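Local atomic coordinates of ancestral congerin Con-anc (PDB entry 3AJZ), a protein that binds beta-galactoside sugars as a galectin, reconstructed as an ancestor of the fish lectins called congerins. Residues V5-I10 against N119-A124; L61-D66 against V107-R112. All coordinates share one frame; numbering follows the deposited sequence. Where two conformers were deposited one is given.

Contact 1 (V5-I10 against N119-A124); sequences VEVKNI and NFIYLA
Val7 and Ile121 face each other across two antiparallel strands, and their side chains run alongside one another in the same sense. Val7 CB meets Ile121 CG2 at 3.8 Å. Ile121 has CG1 anti to its backbone N (chi1 178°), which leaves the CG2 methyl as the branch that touches Val7. The same methyl is approached by Ile10 CD1. Ile10 CG1 lies over the backbone of Asn119, 3.3 Å from Asn119 C. Ile121 also reaches Leu18 and Val20, and Val7 packs on Val132. All three belong to the opposing sheet, so this face looks into the core between the two sheets.

Val7 and Ile121 are an antiparallel hydrogen-bonded pair. Val7 N gives a nearly straight bond to Ile121 O (2.8 Å, 172°), and Ile121 N returns one to Val7 O at 2.9 Å. Leu123 N bonds to Val5 O. This is the N-terminal strand of the galectin beta-sandwich, laid against strand 117-125. Its other edge pairs with a strand of the second subunit, so the sheet continues across the dimer interface. Strand 117-125 has strand 30-36 on its other side, where Asn119 and Phe120 both face Gly36, a classic beta bulge. Just past the corner at Asn9, Ile10 N reaches Asn119 O at 3.1 Å from above the carbonyl plane.

Glu6, Lys8, Phe120 and Tyr122 occupy the other face. Glu6 CB sits against Tyr122 CB. The extended Glu6 chain crosses Phe120 at a slant, and its OE1 comes within 3.9 Å of Phe120 CB. Its carboxylate plane is almost perpendicular to the Phe120 ring (88°).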
ATOM      1  N   VAL A   5       0.771  -8.465  -2.379  1.00 17.66           N
ATOM      2  CA  VAL A   5       0.874  -7.024  -2.523  1.00 18.06           C
ATOM      3  C   VAL A   5       2.237  -6.545  -2.068  1.00 18.35           C
ATOM      4  O   VAL A   5       2.706  -6.938  -1.001  1.00 17.86           O
ATOM      5  CB  VAL A   5      -0.238  -6.298  -1.756  1.00 17.67           C
ATOM      6  CG1 VAL A   5      -0.009  -4.813  -1.755  1.00 16.74           C
ATOM      7  CG2 VAL A   5      -1.592  -6.618  -2.374  1.00 19.59           C
ATOM      8  N   GLU A   6       2.872  -5.705  -2.882  1.00 18.10           N
ATOM      9  CA  GLU A   6       4.066  -4.986  -2.458  1.00 19.70           C
ATOM     10  C   GLU A   6       3.807  -3.495  -2.412  1.00 20.45           C
ATOM     11  O   GLU A   6       3.278  -2.934  -3.360  1.00 20.86           O
ATOM     12  CB  GLU A   6       5.227  -5.222  -3.400  1.00 21.06           C
ATOM     13  CG  GLU A   6       6.443  -4.427  -2.940  1.00 25.39           C
ATOM     14  CD  GLU A   6       7.673  -4.639  -3.785  1.00 32.24           C
ATOM     15  OE1 GLU A   6       8.780  -4.338  -3.270  1.00 34.70           O
ATOM     16  OE2 GLU A   6       7.541  -5.092  -4.951  1.00 35.71           O
ATOM     17  N   VAL A   7       4.198  -2.867  -1.307  1.00 19.68           N
ATOM     18  CA  VAL A   7       4.097  -1.411  -1.150  1.00 20.57           C
ATOM     19  C   VAL A   7       5.528  -0.906  -1.167  1.00 20.58           C
ATOM     20  O   VAL A   7       6.293  -1.197  -0.222  1.00 19.95           O
ATOM     21  CB  VAL A   7       3.423  -1.039   0.187  1.00 20.53           C
ATOM     22  CG1 VAL A   7       3.194   0.481   0.295  1.00 21.65           C
ATOM     23  CG2 VAL A   7       2.104  -1.808   0.358  1.00 20.74           C
ATOM     24  N   LYS A   8       5.882  -0.150  -2.211  1.00 20.38           N
ATOM     25  CA  LYS A   8       7.253   0.291  -2.518  0.50 20.15           C
ATOM     26  C   LYS A   8       7.417   1.825  -2.459  1.00 20.52           C
ATOM     27  O   LYS A   8       6.433   2.557  -2.599  1.00 18.10           O
ATOM     28  CB  LYS A   8       7.594  -0.234  -3.920  0.50 20.89           C
ATOM     29  CG  LYS A   8       8.840   0.318  -4.591  0.50 21.74           C
ATOM     30  CD  LYS A   8       8.939  -0.148  -6.055  0.50 22.42           C
ATOM     31  CE  LYS A   8       9.434  -1.584  -6.184  0.50 25.31           C
ATOM     32  NZ  LYS A   8       8.355  -2.608  -5.961  0.50 27.11           N
ATOM     33  N   ASN A   9       8.657   2.305  -2.315  1.00 19.79           N
ATOM     34  CA  ASN A   9       8.997   3.734  -2.213  1.00 20.64           C
ATOM     35  C   ASN A   9       8.343   4.374  -1.010  1.00 20.79           C
ATOM     36  O   ASN A   9       8.006   5.565  -1.040  1.00 21.74           O
ATOM     37  CB  ASN A   9       8.617   4.577  -3.450  1.00 20.84           C
ATOM     38  CG  ASN A   9       9.025   3.959  -4.749  1.00 25.51           C
ATOM     39  OD1 ASN A   9       8.222   3.907  -5.686  1.00 30.97           O
ATOM     40  ND2 ASN A   9      10.269   3.496  -4.834  1.00 27.42           N
ATOM     41  N   ILE A  10       8.132   3.588   0.040  1.00 20.62           N
ATOM     42  CA  ILE A  10       7.678   4.145   1.312  1.00 20.69           C
ATOM     43  C   ILE A  10       8.875   4.793   2.023  1.00 20.62           C
ATOM     44  O   ILE A  10      10.029   4.518   1.696  1.00 21.62           O
ATOM     45  CB  ILE A  10       6.950   3.105   2.205  1.00 20.86           C
ATOM     46  CG1 ILE A  10       7.927   2.045   2.725  1.00 20.06           C
ATOM     47  CG2 ILE A  10       5.839   2.405   1.438  1.00 20.89           C
ATOM     48  CD1 ILE A  10       7.332   1.119   3.763  1.00 21.60           C
ATOM     49  N   ASN A 119      12.089   1.103   2.842  1.00 15.74           N
ATOM     50  CA  ASN A 119      11.374   1.613   1.701  1.00 16.43           C
ATOM     51  C   ASN A 119      10.403   0.639   1.048  1.00 16.55           C
ATOM     52  O   ASN A 119       9.770   0.994   0.054  1.00 16.69           O
ATOM     53  CB  ASN A 119      12.365   2.192   0.702  1.00 16.78           C
ATOM     54  CG  ASN A 119      13.360   1.183   0.222  1.00 19.29           C
ATOM     55  OD1 ASN A 119      12.998   0.151  -0.357  1.00 20.78           O
ATOM     56  ND2 ASN A 119      14.651   1.480   0.440  1.00 21.51           N
ATOM     57  N   PHE A 120      10.250  -0.558   1.617  1.00 15.83           N
ATOM     58  CA  PHE A 120       9.221  -1.489   1.129  1.00 16.49           C
ATOM     59  C   PHE A 120       8.659  -2.403   2.179  1.00 15.57           C
ATOM     60  O   PHE A 120       9.306  -2.692   3.187  1.00 14.68           O
ATOM     61  CB  PHE A 120       9.668  -2.321  -0.076  1.00 16.95           C
ATOM     62  CG  PHE A 120      10.606  -3.447   0.261  1.00 17.77           C
ATOM     63  CD1 PHE A 120      11.971  -3.318   0.002  1.00 20.45           C
ATOM     64  CD2 PHE A 120      10.132  -4.630   0.830  1.00 18.47           C
ATOM     65  CE1 PHE A 120      12.859  -4.370   0.307  1.00 22.13           C
ATOM     66  CE2 PHE A 120      11.013  -5.682   1.174  1.00 19.99           C
ATOM     67  CZ  PHE A 120      12.375  -5.545   0.894  1.00 20.53           C
ATOM     68  N   ILE A 121       7.418  -2.820   1.936  1.00 15.41           N
ATOM     69  CA  ILE A 121       6.784  -3.893   2.710  1.00 15.08           C
ATOM     70  C   ILE A 121       5.984  -4.716   1.737  1.00 15.42           C
ATOM     71  O   ILE A 121       5.252  -4.163   0.901  1.00 16.37           O
ATOM     72  CB  ILE A 121       5.847  -3.395   3.902  1.00 15.90           C
ATOM     73  CG1 ILE A 121       5.188  -4.591   4.637  1.00 14.87           C
ATOM     74  CG2 ILE A 121       4.848  -2.301   3.434  1.00 15.61           C
ATOM     75  CD1 ILE A 121       3.850  -5.084   4.081  1.00 17.67           C
ATOM     76  N   TYR A 122       6.138  -6.041   1.812  1.00 14.64           N
ATOM     77  CA  TYR A 122       5.276  -6.913   1.021  1.00 15.53           C
ATOM     78  C   TYR A 122       4.774  -8.135   1.762  1.00 15.05           C
ATOM     79  O   TYR A 122       5.409  -8.611   2.728  1.00 14.29           O
ATOM     80  CB  TYR A 122       5.926  -7.317  -0.311  1.00 15.64           C
ATOM     81  CG  TYR A 122       7.090  -8.270  -0.206  1.00 15.93           C
ATOM     82  CD1 TYR A 122       6.882  -9.649  -0.194  1.00 15.46           C
ATOM     83  CD2 TYR A 122       8.396  -7.790  -0.170  1.00 17.79           C
ATOM     84  CE1 TYR A 122       7.970 -10.534  -0.132  1.00 16.29           C
ATOM     85  CE2 TYR A 122       9.485  -8.645  -0.112  1.00 17.73           C
ATOM     86  CZ  TYR A 122       9.268 -10.007  -0.079  1.00 17.46           C
ATOM     87  OH  TYR A 122      10.349 -10.880  -0.050  1.00 22.68           O
ATOM     88  N   LEU A 123       3.603  -8.613   1.346  1.00 15.38           N
ATOM     89  CA  LEU A 123       3.020  -9.814   1.932  1.00 15.41           C
ATOM     90  C   LEU A 123       3.330 -10.989   1.025  1.00 15.56           C
ATOM     91  O   LEU A 123       3.337 -10.818  -0.180  1.00 16.81           O
ATOM     92  CB  LEU A 123       1.487  -9.657   2.060  1.00 16.49           C
ATOM     93  CG  LEU A 123       0.838 -10.400   3.224  1.00 19.92           C
ATOM     94  CD1 LEU A 123       1.278  -9.658   4.475  1.00 23.03           C
ATOM     95  CD2 LEU A 123      -0.650 -10.373   3.178  1.00 20.15           C
ATOM     96  N   ALA A 124       3.558 -12.163   1.626  1.00 14.26           N
ATOM     97  CA  ALA A 124       3.697 -13.414   0.866  1.00 13.67           C
ATOM     98  C   ALA A 124       2.881 -14.526   1.498  1.00 13.73           C
ATOM     99  O   ALA A 124       2.589 -14.509   2.710  1.00 13.30           O
ATOM    100  CB  ALA A 124       5.171 -13.836   0.779  1.00 12.36           C
TER
HETATM  101  O   HOH W   1      11.168   0.371  -2.504  1.00 25.93           O

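Contact 2 (L61-D66 against V107-R112); sequences LNSMVD and VEFPNR. With GAL (beta-D-galactopyranose), chain B.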
ATOM      1  N   LEU A  61      10.654 -15.726  12.831  1.00 13.03           N
ATOM      2  CA  LEU A  61      11.206 -14.443  12.439  1.00 12.30           C
ATOM      3  C   LEU A  61      12.613 -14.637  11.894  1.00 13.07           C
ATOM      4  O   LEU A  61      13.421 -15.428  12.414  1.00 13.01           O
ATOM      5  CB  LEU A  61      11.214 -13.434  13.601  1.00 13.88           C
ATOM      6  CG  LEU A  61       9.813 -13.212  14.174  1.00 14.82           C
ATOM      7  CD1 LEU A  61       9.551 -14.118  15.406  1.00 15.95           C
ATOM      8  CD2 LEU A  61       9.627 -11.751  14.503  1.00 16.67           C
ATOM      9  N   ASN A  62      12.933 -13.908  10.847  1.00 11.68           N
ATOM     10  CA  ASN A  62      14.268 -13.946  10.294  1.00 12.07           C
ATOM     11  C   ASN A  62      14.526 -12.693   9.456  1.00 12.18           C
ATOM     12  O   ASN A  62      13.697 -11.786   9.338  1.00 12.51           O
ATOM     13  CB  ASN A  62      14.455 -15.245   9.510  1.00 11.91           C
ATOM     14  CG  ASN A  62      15.920 -15.714   9.456  1.00 12.58           C
ATOM     15  OD1 ASN A  62      16.838 -15.018   9.897  1.00 13.10           O
ATOM     16  ND2 ASN A  62      16.126 -16.930   8.925  1.00 14.39           N
ATOM     17  N   SER A  63      15.722 -12.610   8.903  1.00 12.06           N
ATOM     18  CA  SER A  63      16.134 -11.616   7.948  1.00 11.55           C
ATOM     19  C   SER A  63      16.848 -12.315   6.805  1.00 12.82           C
ATOM     20  O   SER A  63      17.298 -13.461   6.956  1.00 13.55           O
ATOM     21  CB  SER A  63      17.082 -10.606   8.600  1.00 11.69           C
ATOM     22  OG  SER A  63      18.145 -11.296   9.291  1.00 11.62           O
ATOM     23  N   MET A  64      16.927 -11.637   5.674  1.00 12.53           N
ATOM     24  CA  MET A  64      17.583 -12.168   4.476  1.00 14.00           C
ATOM     25  C   MET A  64      18.567 -11.140   3.945  1.00 15.02           C
ATOM     26  O   MET A  64      18.216  -9.983   3.720  1.00 15.17           O
ATOM     27  CB  MET A  64      16.527 -12.498   3.407  1.00 13.95           C
ATOM     28  CG  MET A  64      17.104 -12.559   1.980  1.00 16.47           C
ATOM     29  SD  MET A  64      15.834 -12.915   0.736  1.00 21.23           S
ATOM     30  CE  MET A  64      15.448 -14.536   1.170  1.00 15.63           C
ATOM     31  N   VAL A  65      19.790 -11.596   3.676  1.00 14.41           N
ATOM     32  CA  VAL A  65      20.839 -10.742   3.172  1.00 16.11           C
ATOM     33  C   VAL A  65      21.246 -11.369   1.868  1.00 17.97           C
ATOM     34  O   VAL A  65      21.615 -12.529   1.852  1.00 17.59           O
ATOM     35  CB  VAL A  65      22.039 -10.694   4.134  1.00 15.86           C
ATOM     36  CG1 VAL A  65      23.211  -9.902   3.487  1.00 16.74           C
ATOM     37  CG2 VAL A  65      21.632 -10.098   5.472  1.00 17.78           C
ATOM     38  N   ASP A  66      21.155 -10.590   0.792  1.00 19.89           N
ATOM     39  CA  ASP A  66      21.546 -11.029  -0.561  1.00 22.73           C
ATOM     40  C   ASP A  66      21.043 -12.441  -0.850  1.00 22.49           C
ATOM     41  O   ASP A  66      21.810 -13.361  -1.176  1.00 22.12           O
ATOM     42  CB  ASP A  66      23.056 -10.848  -0.747  1.00 23.96           C
ATOM     43  CG  ASP A  66      23.493  -9.379  -0.547  1.00 28.02           C
ATOM     44  OD1 ASP A  66      22.771  -8.467  -1.032  1.00 32.72           O
ATOM     45  OD2 ASP A  66      24.531  -9.117   0.112  1.00 32.88           O
ATOM     46  N   VAL A 107       6.613  -8.862  20.114  1.00 15.27           N
ATOM     47  CA  VAL A 107       7.795  -9.628  19.774  1.00 15.13           C
ATOM     48  C   VAL A 107       8.880  -8.611  19.441  1.00 15.18           C
ATOM     49  O   VAL A 107       8.613  -7.585  18.793  1.00 16.26           O
ATOM     50  CB  VAL A 107       7.535 -10.534  18.570  1.00 15.54           C
ATOM     51  CG1 VAL A 107       8.781 -11.368  18.279  0.50 12.10           C
ATOM     52  CG2 VAL A 107       6.360 -11.480  18.868  0.50 12.79           C
ATOM     53  N   GLU A 108      10.096  -8.867  19.921  1.00 14.90           N
ATOM     54  CA  GLU A 108      11.261  -8.061  19.531  1.00 14.63           C
ATOM     55  C   GLU A 108      12.157  -8.888  18.637  1.00 13.92           C
ATOM     56  O   GLU A 108      12.308 -10.100  18.828  1.00 15.20           O
ATOM     57  CB  GLU A 108      12.045  -7.588  20.756  1.00 15.60           C
ATOM     58  CG  GLU A 108      11.229  -6.562  21.547  1.00 16.65           C
ATOM     59  CD  GLU A 108      11.982  -5.963  22.714  1.00 22.15           C
ATOM     60  OE1 GLU A 108      13.230  -6.109  22.822  1.00 23.58           O
ATOM     61  OE2 GLU A 108      11.298  -5.313  23.525  1.00 24.05           O
ATOM     62  N   PHE A 109      12.733  -8.223  17.649  1.00 12.78           N
ATOM     63  CA  PHE A 109      13.641  -8.896  16.716  1.00 12.99           C
ATOM     64  C   PHE A 109      14.763  -7.911  16.392  1.00 12.84           C
ATOM     65  O   PHE A 109      14.534  -6.711  16.192  1.00 13.14           O
ATOM     66  CB  PHE A 109      12.892  -9.332  15.463  1.00 12.77           C
ATOM     67  CG  PHE A 109      13.751 -10.046  14.477  1.00 12.64           C
ATOM     68  CD1 PHE A 109      13.982 -11.408  14.603  1.00 12.21           C
ATOM     69  CD2 PHE A 109      14.308  -9.364  13.407  1.00 13.09           C
ATOM     70  CE1 PHE A 109      14.828 -12.061  13.662  1.00 13.19           C
ATOM     71  CE2 PHE A 109      15.105 -10.031  12.476  1.00 14.71           C
ATOM     72  CZ  PHE A 109      15.352 -11.368  12.631  1.00 14.18           C
ATOM     73  N   PRO A 110      16.024  -8.392  16.350  1.00 13.34           N
ATOM     74  CA  PRO A 110      17.112  -7.414  16.139  1.00 13.44           C
ATOM     75  C   PRO A 110      17.109  -6.672  14.769  1.00 12.23           C
ATOM     76  O   PRO A 110      16.786  -7.280  13.725  1.00 12.68           O
ATOM     77  CB  PRO A 110      18.388  -8.265  16.334  1.00 13.33           C
ATOM     78  CG  PRO A 110      17.919  -9.684  16.015  1.00 16.04           C
ATOM     79  CD  PRO A 110      16.505  -9.780  16.523  1.00 14.64           C
ATOM     80  N   ASN A 111      17.457  -5.383  14.806  1.00 12.16           N
ATOM     81  CA  ASN A 111      17.629  -4.584  13.592  1.00 12.47           C
ATOM     82  C   ASN A 111      19.037  -4.938  13.083  1.00 12.26           C
ATOM     83  O   ASN A 111      20.014  -4.230  13.311  1.00 13.19           O
ATOM     84  CB  ASN A 111      17.468  -3.083  13.922  1.00 12.47           C
ATOM     85  CG  ASN A 111      17.465  -2.148  12.697  1.00 14.06           C
ATOM     86  OD1 ASN A 111      17.053  -0.964  12.818  1.00 18.61           O
ATOM     87  ND2 ASN A 111      17.940  -2.598  11.580  1.00 11.51           N
ATOM     88  N   ARG A 112      19.110  -6.064  12.396  1.00 11.58           N
ATOM     89  CA  ARG A 112      20.432  -6.682  12.118  1.00 11.82           C
ATOM     90  C   ARG A 112      21.293  -5.881  11.151  1.00 13.35           C
ATOM     91  O   ARG A 112      22.519  -5.991  11.207  1.00 14.31           O
ATOM     92  CB  ARG A 112      20.260  -8.130  11.632  1.00 11.79           C
ATOM     93  CG  ARG A 112      19.797  -9.085  12.720  1.00 12.07           C
ATOM     94  CD  ARG A 112      19.373 -10.444  12.165  1.00 10.71           C
ATOM     95  NE  ARG A 112      19.178 -11.446  13.194  1.00 12.44           N
ATOM     96  CZ  ARG A 112      18.658 -12.647  12.954  1.00 12.41           C
ATOM     97  NH1 ARG A 112      18.532 -13.503  13.964  1.00 13.21           N
ATOM     98  NH2 ARG A 112      18.272 -12.988  11.726  1.00 10.59           N
TER
HETATM   99  C1  GAL B   2      12.273 -21.312   5.502  1.00 13.30           C
HETATM  100  C2  GAL B   2      11.185 -20.902   4.484  1.00 12.81           C
HETATM  101  C3  GAL B   2      11.398 -19.473   3.996  1.00 12.54           C
HETATM  102  C4  GAL B   2      11.509 -18.549   5.219  1.00 13.04           C
HETATM  103  C5  GAL B   2      12.669 -19.074   6.082  1.00 12.74           C
HETATM  104  C6  GAL B   2      12.875 -18.214   7.314  1.00 13.66           C
HETATM  105  O2  GAL B   2      11.166 -21.801   3.371  1.00 13.27           O
HETATM  106  O3  GAL B   2      10.319 -19.097   3.176  1.00 13.57           O
HETATM  107  O4  GAL B   2      10.261 -18.525   5.896  1.00 12.41           O
HETATM  108  O5  GAL B   2      12.403 -20.388   6.570  1.00 12.95           O
HETATM  109  O6  GAL B   2      14.018 -18.652   8.034  1.00 13.98           O
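Asn62 OD1 accepts from two donors, Arg112 NH2 and the backbone N of Ser63. Arg112 NH2 lies 3.1 Å from Asn62 OD1, in the amide's carbonyl plane. Ser63 N is closer to that oxygen, at 2.8 Å, but stands above the plane. The guanidinium is turned 83° from the amide. Its NH2 also bonds to Ser63 OG (3.0 Å, 165°), and both acceptors lie at the guanidinium edge. Ser63 OG bonds to Gln70 as well, and Arg112 NH1 to the carbonyl of Gln71.

Asn62 ND2 donates to galactose O6 at 2.9 Å in a nearly straight bond (172°), and it also bonds to Gln70 O. Together these bonds would fix the amide's rotation. This is the galectin carbohydrate site; His45, Arg49 and Glu72 also bond the galactose. Arg112 acts as a second-shell residue to Asn62.

Beneath the site the two sheets of the sandwich meet. Phe109 CZ lies over one face of the guanidinium, offset toward its rim, and 3.5 Å from Asn62 C. Leu61 CB touches Phe109 CD1 at 3.6 Å, the two side chains passing antiparallel to one another. Further along, Leu61 CD2 meets Val107 CG1.

Overall arrangement
The centres of the two contacts are 16 Å apart, and their nearest atoms, about 6 Å apart, do not touch. Both halves of contact 2 fall between the two halves of contact 1 in sequence. Strands 106-110 and 117-125 follow each other, so the chain passes directly from the second half of contact 2 to that of contact 1. Strands 6-8, 117-125 and 58-65 belong to the same sheet, whereas 106-110 lies at an edge of the opposing one. Contact 1 therefore joins neighbours within a sheet, at the subunit interface. Contact 2 joins the two sheets below the sugar site. Dimer contact and glycan binding thus use different parts of one sheet.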